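Local structure of transcriptional regulator, TetR family (Legionella pneumophila subsp. pneumophila str. Philadelphia 1, 3ON4) at the interface of chains A and B. The protein probably binds DNA through an N-terminal helix-turn-helix and regulates transcription, most likely as a homodimer. Sequence-based numbering; all coordinates share one arbitrary frame. Chains: chain A/B, Transcriptional regulator, TetR family.

Contact 1: the interface of chains A and B. Residues chain A 111, 114, 168, 171-172; chain B 110, 113-114, 164.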
# COMPACT_ATOMS: atom_id res chain seq x y z
N MSE A 111 -2.97 0.31 5.45
CA MSE A 111 -4.10 1.18 5.14
C MSE A 111 -3.85 2.61 5.59
O MSE A 111 -4.04 3.59 4.81
CB MSE A 111 -5.37 0.62 5.75
CG MSE A 111 -5.91 -0.60 5.01
SE MSE A 111 -6.30 -0.23 3.14
CE MSE A 111 -8.11 -1.01 3.09
N SER A 114 -1.25 4.31 3.39
CA SER A 114 -1.80 4.80 2.12
C SER A 114 -2.55 6.15 2.30
O SER A 114 -2.46 7.04 1.43
CB SER A 114 -2.71 3.75 1.46
OG SER A 114 -3.99 3.65 2.10
N LEU A 168 -1.25 -5.91 -0.58
CA LEU A 168 -1.98 -4.90 -1.35
C LEU A 168 -2.48 -5.48 -2.67
O LEU A 168 -3.65 -5.32 -3.05
CB LEU A 168 -1.05 -3.72 -1.62
CG LEU A 168 -1.61 -2.43 -2.15
CD1 LEU A 168 -2.51 -1.72 -1.09
CD2 LEU A 168 -0.43 -1.50 -2.54
N ARG A 171 -4.90 -9.06 -2.56
CA ARG A 171 -6.30 -8.97 -2.17
C ARG A 171 -7.18 -8.38 -3.27
O ARG A 171 -8.38 -8.43 -3.17
CB ARG A 171 -6.46 -8.23 -0.84
CG ARG A 171 -6.04 -6.82 -0.84
CD ARG A 171 -6.05 -6.27 0.61
NE ARG A 171 -7.39 -6.06 1.14
CZ ARG A 171 -8.15 -4.97 0.97
NH1 ARG A 171 -7.73 -3.93 0.24
NH2 ARG A 171 -9.34 -4.93 1.52
N LEU A 172 -6.59 -7.85 -4.33
CA LEU A 172 -7.38 -7.41 -5.47
C LEU A 172 -7.98 -8.56 -6.27
O LEU A 172 -9.12 -8.46 -6.76
CB LEU A 172 -6.52 -6.61 -6.43
CG LEU A 172 -5.72 -5.44 -5.87
CD1 LEU A 172 -5.17 -4.66 -7.04
CD2 LEU A 172 -6.56 -4.56 -4.95
N GLY B 110 -1.15 1.98 -6.61
CA GLY B 110 -1.08 1.62 -5.21
C GLY B 110 -2.15 2.28 -4.37
O GLY B 110 -2.76 1.63 -3.50
N ALA B 113 -5.36 0.61 -5.29
CA ALA B 113 -5.35 -0.74 -4.67
C ALA B 113 -5.72 -0.71 -3.16
O ALA B 113 -6.47 -1.57 -2.68
CB ALA B 113 -4.00 -1.41 -4.86
N SER B 114 -5.20 0.26 -2.43
CA SER B 114 -5.50 0.36 -1.00
C SER B 114 -7.01 0.61 -0.74
O SER B 114 -7.59 0.12 0.24
CB SER B 114 -4.63 1.45 -0.34
OG SER B 114 -5.11 2.76 -0.60
N GLU B 164 5.73 -1.24 -4.72
CA GLU B 164 4.57 -0.64 -4.09
C GLU B 164 4.78 -0.47 -2.59
O GLU B 164 4.52 0.60 -2.03
CB GLU B 164 3.29 -1.42 -4.37
CG GLU B 164 2.84 -1.41 -5.83
CD GLU B 164 2.46 -0.05 -6.37
OE1 GLU B 164 1.91 0.77 -5.61
OE2 GLU B 164 2.69 0.20 -7.58
O HOH W 1 -9.80 -1.68 0.01
O HOH W 2 -5.54 -3.81 -1.63
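A:Leu168 presses both branches of its side chain onto helix 108-115 of chain B, at a two-fold interface of the kind through which TetR-family regulators usually dimerise. Its CG sits 3.8 Å from the CB of B:Ala113. CD1 leans on the backbone of B:Ser114, 3.6 Å from CA, while CD2 turns toward B:Gly110 and the CB of B:Glu164, whose side chain crosses at about a right angle. The leucine reaches this ridge because CG stands anti to its own backbone N (chi1 -168°). Next to it, A:Leu172 adds CD2, 4.0 Å from the CA of B:Ala113.

The two copies of Ser114 face each other, with the CB atoms 3.5 Å apart. The hydroxyls lie close but are not counted as bonded to each other; A:Ser114 OG instead donates a hydrogen bond to the carbonyl O of A:Met111 in the preceding turn, at 2.7 Å, tilted 19° from the carbonyl plane. A:Met111 is selenomethionine, and its bent chain brings the selenium up to the carbonyl O of B:Ser114.

No direct polar bond crosses here; water does that work. A:Arg171 meets two waters in the plane of its guanidinium, both through NH1. Water 2, 2.6 Å from the O of B:Ala113, also touches the carbonyl O of A:Leu168, and water 1 reaches the O of B:Ser114. Through them the guanidinium faces carbonyls at the C-terminal end of helix 108-115, a setting that may suit its positive charge.

Contact 2: the interface of chains A and B. Residues chain A 25-26, 30, 171; chain B 115, 117-118.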
# COMPACT_ATOMS: atom_id res chain seq x y z
N LYS A 25 -10.67 -3.20 5.71
CA LYS A 25 -11.36 -3.60 4.48
C LYS A 25 -11.37 -2.42 3.49
O LYS A 25 -11.03 -2.58 2.31
CB LYS A 25 -12.80 -4.04 4.76
CG LYS A 25 -12.89 -5.39 5.50
CD LYS A 25 -14.31 -5.72 5.90
CE LYS A 25 -14.38 -7.06 6.59
NZ LYS A 25 -15.79 -7.48 6.83
N ASP A 26 -11.76 -1.25 3.98
CA ASP A 26 -12.15 -0.13 3.11
C ASP A 26 -11.31 1.12 3.26
O ASP A 26 -11.28 1.95 2.33
CB ASP A 26 -13.59 0.29 3.40
CG ASP A 26 -14.60 -0.80 3.09
OD1 ASP A 26 -14.32 -1.72 2.27
OD2 ASP A 26 -15.69 -0.74 3.68
N ALA A 30 -13.20 5.85 4.31
CA ALA A 30 -14.33 5.16 3.73
C ALA A 30 -15.19 4.44 4.77
O ALA A 30 -15.90 3.49 4.43
CB ALA A 30 -13.82 4.14 2.71
N ARG A 171 -4.90 -9.06 -2.56
CA ARG A 171 -6.30 -8.97 -2.17
C ARG A 171 -7.18 -8.38 -3.27
O ARG A 171 -8.38 -8.43 -3.17
CB ARG A 171 -6.46 -8.23 -0.84
CG ARG A 171 -6.04 -6.82 -0.84
CD ARG A 171 -6.05 -6.27 0.61
NE ARG A 171 -7.39 -6.06 1.14
CZ ARG A 171 -8.15 -4.97 0.97
NH1 ARG A 171 -7.73 -3.93 0.24
NH2 ARG A 171 -9.34 -4.93 1.52
N ASP B 115 -7.62 1.38 -1.64
CA ASP B 115 -8.99 1.83 -1.55
C ASP B 115 -10.00 0.87 -2.21
O ASP B 115 -11.21 1.09 -2.14
CB ASP B 115 -9.12 3.21 -2.23
CG ASP B 115 -8.30 4.31 -1.52
OD1 ASP B 115 -8.17 4.23 -0.28
OD2 ASP B 115 -7.81 5.24 -2.21
N GLN B 117 -11.82 -1.89 -2.15
CA GLN B 117 -13.14 -2.38 -1.71
C GLN B 117 -14.20 -1.28 -1.67
O GLN B 117 -15.40 -1.56 -1.74
CB GLN B 117 -13.04 -3.06 -0.33
CG GLN B 117 -12.30 -4.38 -0.36
CD GLN B 117 -12.96 -5.39 -1.29
OE1 GLN B 117 -12.58 -5.50 -2.46
NE2 GLN B 117 -13.99 -6.07 -0.80
N SER B 118 -13.77 -0.04 -1.54
CA SER B 118 -14.65 1.09 -1.45
C SER B 118 -15.00 1.68 -2.82
O SER B 118 -15.83 2.57 -2.89
CB SER B 118 -14.01 2.20 -0.60
OG SER B 118 -12.99 2.85 -1.32
O HOH W 3 -9.80 -1.68 0.01
O HOH W 4 -10.34 4.29 1.25
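A:Asp26 closes helix 11-26 with phi at -120°, and against this helix end lies the short 3-10 helix 116-118 of chain B, which carries B:Gln117 and B:Ser118. The methylenes of B:Gln117 fit among polar atoms: CB is 3.2 Å from the carboxylate OD1 of A:Asp26 and also lies near the carbonyl O of A:Lys25, while CG, set beside its own backbone N (chi1 -69°), lies against NH2 of A:Arg171. The glutamine's amide plane stands steeply to the guanidinium. B:Ser118 meets A:Ala30 carbon to carbon, CB to CB at 3.8 Å.

The carbonyl O of A:Lys25 is held by A:Arg171 NH2 and by water 3. The arginine binds it through NH2 at 3.0 Å, the carbonyl lying 18° out of the guanidinium plane, and the water links it to the backbone N of B:Gln117. A second bridge, water 4, runs from the O of A:Asp26 to the carboxylate OD1 of B:Asp115. B:Ser118 OG turns back to the O of B:Asp115, 2.6 Å away on a lone pair, which may steady the turn.

The site joins the C-terminal end of the first long helix, just ahead of the predicted helix-turn-helix, to the partner's 116-118 turn, and may couple the DNA-binding region to the dimer body.

Contact 3: the interface of chains A and B. Residues chain A 169, 172-173, 178; chain B 128, 131-132, 135.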
# COMPACT_ATOMS: atom_id res chain seq x y z
N LEU A 169 -1.59 -6.19 -3.37
CA LEU A 169 -1.92 -6.72 -4.68
C LEU A 169 -2.67 -8.05 -4.59
O LEU A 169 -3.54 -8.30 -5.43
CB LEU A 169 -0.66 -6.83 -5.56
CG LEU A 169 0.05 -5.49 -5.74
CD1 LEU A 169 1.28 -5.66 -6.60
CD2 LEU A 169 -0.91 -4.47 -6.35
N LEU A 172 -6.59 -7.85 -4.33
CA LEU A 172 -7.38 -7.41 -5.47
C LEU A 172 -7.98 -8.56 -6.27
O LEU A 172 -9.12 -8.46 -6.76
CB LEU A 172 -6.52 -6.61 -6.43
CG LEU A 172 -5.72 -5.44 -5.87
CD1 LEU A 172 -5.17 -4.66 -7.04
CD2 LEU A 172 -6.56 -4.56 -4.95
N TYR A 173 -7.18 -9.62 -6.41
CA TYR A 173 -7.39 -10.69 -7.38
C TYR A 173 -7.70 -12.05 -6.74
O TYR A 173 -8.07 -12.99 -7.43
CB TYR A 173 -6.08 -10.91 -8.16
CG TYR A 173 -5.58 -9.79 -9.06
CD1 TYR A 173 -6.21 -9.50 -10.25
CD2 TYR A 173 -4.41 -9.10 -8.76
CE1 TYR A 173 -5.74 -8.51 -11.10
CE2 TYR A 173 -3.93 -8.10 -9.60
CZ TYR A 173 -4.59 -7.81 -10.77
OH TYR A 173 -4.13 -6.83 -11.61
N PHE A 178 1.05 -13.64 -5.16
CA PHE A 178 1.71 -12.44 -4.61
C PHE A 178 2.24 -12.70 -3.18
O PHE A 178 3.31 -12.21 -2.80
CB PHE A 178 0.77 -11.23 -4.61
CG PHE A 178 0.49 -10.65 -5.98
CD1 PHE A 178 1.38 -9.77 -6.56
CD2 PHE A 178 -0.69 -10.97 -6.66
CE1 PHE A 178 1.12 -9.22 -7.81
CE2 PHE A 178 -0.96 -10.43 -7.90
CZ PHE A 178 -0.06 -9.54 -8.48
N LYS B 128 -6.92 -2.65 -11.91
CA LYS B 128 -6.39 -3.96 -12.31
C LYS B 128 -5.68 -3.92 -13.65
O LYS B 128 -4.65 -4.57 -13.82
CB LYS B 128 -7.51 -4.99 -12.35
CG LYS B 128 -8.03 -5.39 -10.96
CD LYS B 128 -9.35 -6.12 -11.13
CE LYS B 128 -9.53 -7.27 -10.22
NZ LYS B 128 -10.65 -8.06 -10.84
N PHE B 131 -2.05 -2.54 -13.17
CA PHE B 131 -1.09 -3.54 -12.69
C PHE B 131 -0.83 -4.64 -13.69
O PHE B 131 0.30 -5.10 -13.78
CB PHE B 131 -1.48 -4.07 -11.32
CG PHE B 131 -1.25 -3.08 -10.23
CD1 PHE B 131 0.04 -2.72 -9.88
CD2 PHE B 131 -2.30 -2.49 -9.56
CE1 PHE B 131 0.28 -1.79 -8.88
CE2 PHE B 131 -2.06 -1.54 -8.57
CZ PHE B 131 -0.79 -1.20 -8.22
N GLU B 132 -1.84 -5.01 -14.48
CA GLU B 132 -1.64 -6.04 -15.50
C GLU B 132 -0.62 -5.59 -16.52
O GLU B 132 0.24 -6.38 -16.94
CB GLU B 132 -2.98 -6.42 -16.18
CG GLU B 132 -3.85 -7.32 -15.30
CD GLU B 132 -5.30 -7.49 -15.80
OE1 GLU B 132 -5.54 -7.33 -17.02
OE2 GLU B 132 -6.18 -7.77 -14.95
N ILE B 135 2.91 -5.71 -14.79
CA ILE B 135 3.34 -7.07 -14.55
C ILE B 135 3.70 -7.76 -15.87
O ILE B 135 4.70 -8.47 -15.95
CB ILE B 135 2.28 -7.86 -13.79
CG1 ILE B 135 2.18 -7.32 -12.36
CG2 ILE B 135 2.62 -9.35 -13.82
CD1 ILE B 135 0.93 -7.85 -11.58
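A:Leu169 sets its CD2 methyl over the centre of the B:Phe131 ring, a CH-pi contact with CD2 3.8 Å from the ring atom CZ. Here the end of helix 149-173 and the start of helix 177-189 meet the partner's helix 121-143, a helix-to-helix dimer contact typical of the C-terminal region of TetR-family proteins. The leucine and phenylalanine side chains cross at about a right angle, with the ring presenting its face to the methyl.

Alongside, A:Phe178 and B:Ile135 reach toward each other tip to tip: CZ of the ring is 3.7 Å from CD1, which lies at the ring edge, in plane. A:Leu169 steadies this ring as well, its CB packing over one face toward the rim. One leucine therefore supports an aromatic ring from each chain.

Farther out, A:Tyr173 lies along B:Lys128, the two side chains running in opposite directions, with ring atom CE1 3.9 Å from the lysine CG. The lysine chain, bent at chi3 (141°), runs past the ring, and its CE comes 3.7 Å from the carbonyl O of A:Leu172. With CG anti to its own carbonyl carbon (chi1 -66°), the tyrosine points its hydroxyl at the helix of chain B. There OH makes a weak hydrogen bond to the backbone O of B:Lys128, at 3.2 Å. B:Glu132 borders the hydroxyl with its CG, 3.7 Å from OH, and its carboxylate plane is turned 34° from the tyrosine ring.

Contact 1 lies about 9 Å from contact 2 and 10 Å from contact 3, while contacts 2 and 3 are about 15 Å apart, all measured between centres of C-alpha atoms. Helix 149-173 of chain A runs through all three: A:Arg171 belongs to contacts 1 and 2, and A:Leu172 to contacts 1 and 3. Water 1 and water 3 are the same molecule, continuing the solvent bridge from contact 1 into contact 2. Repeated by the two-fold, the contacts appear to form a seam from the paired C-terminal helices down toward the N-terminal region, which would help fix the spacing of the two DNA-binding heads.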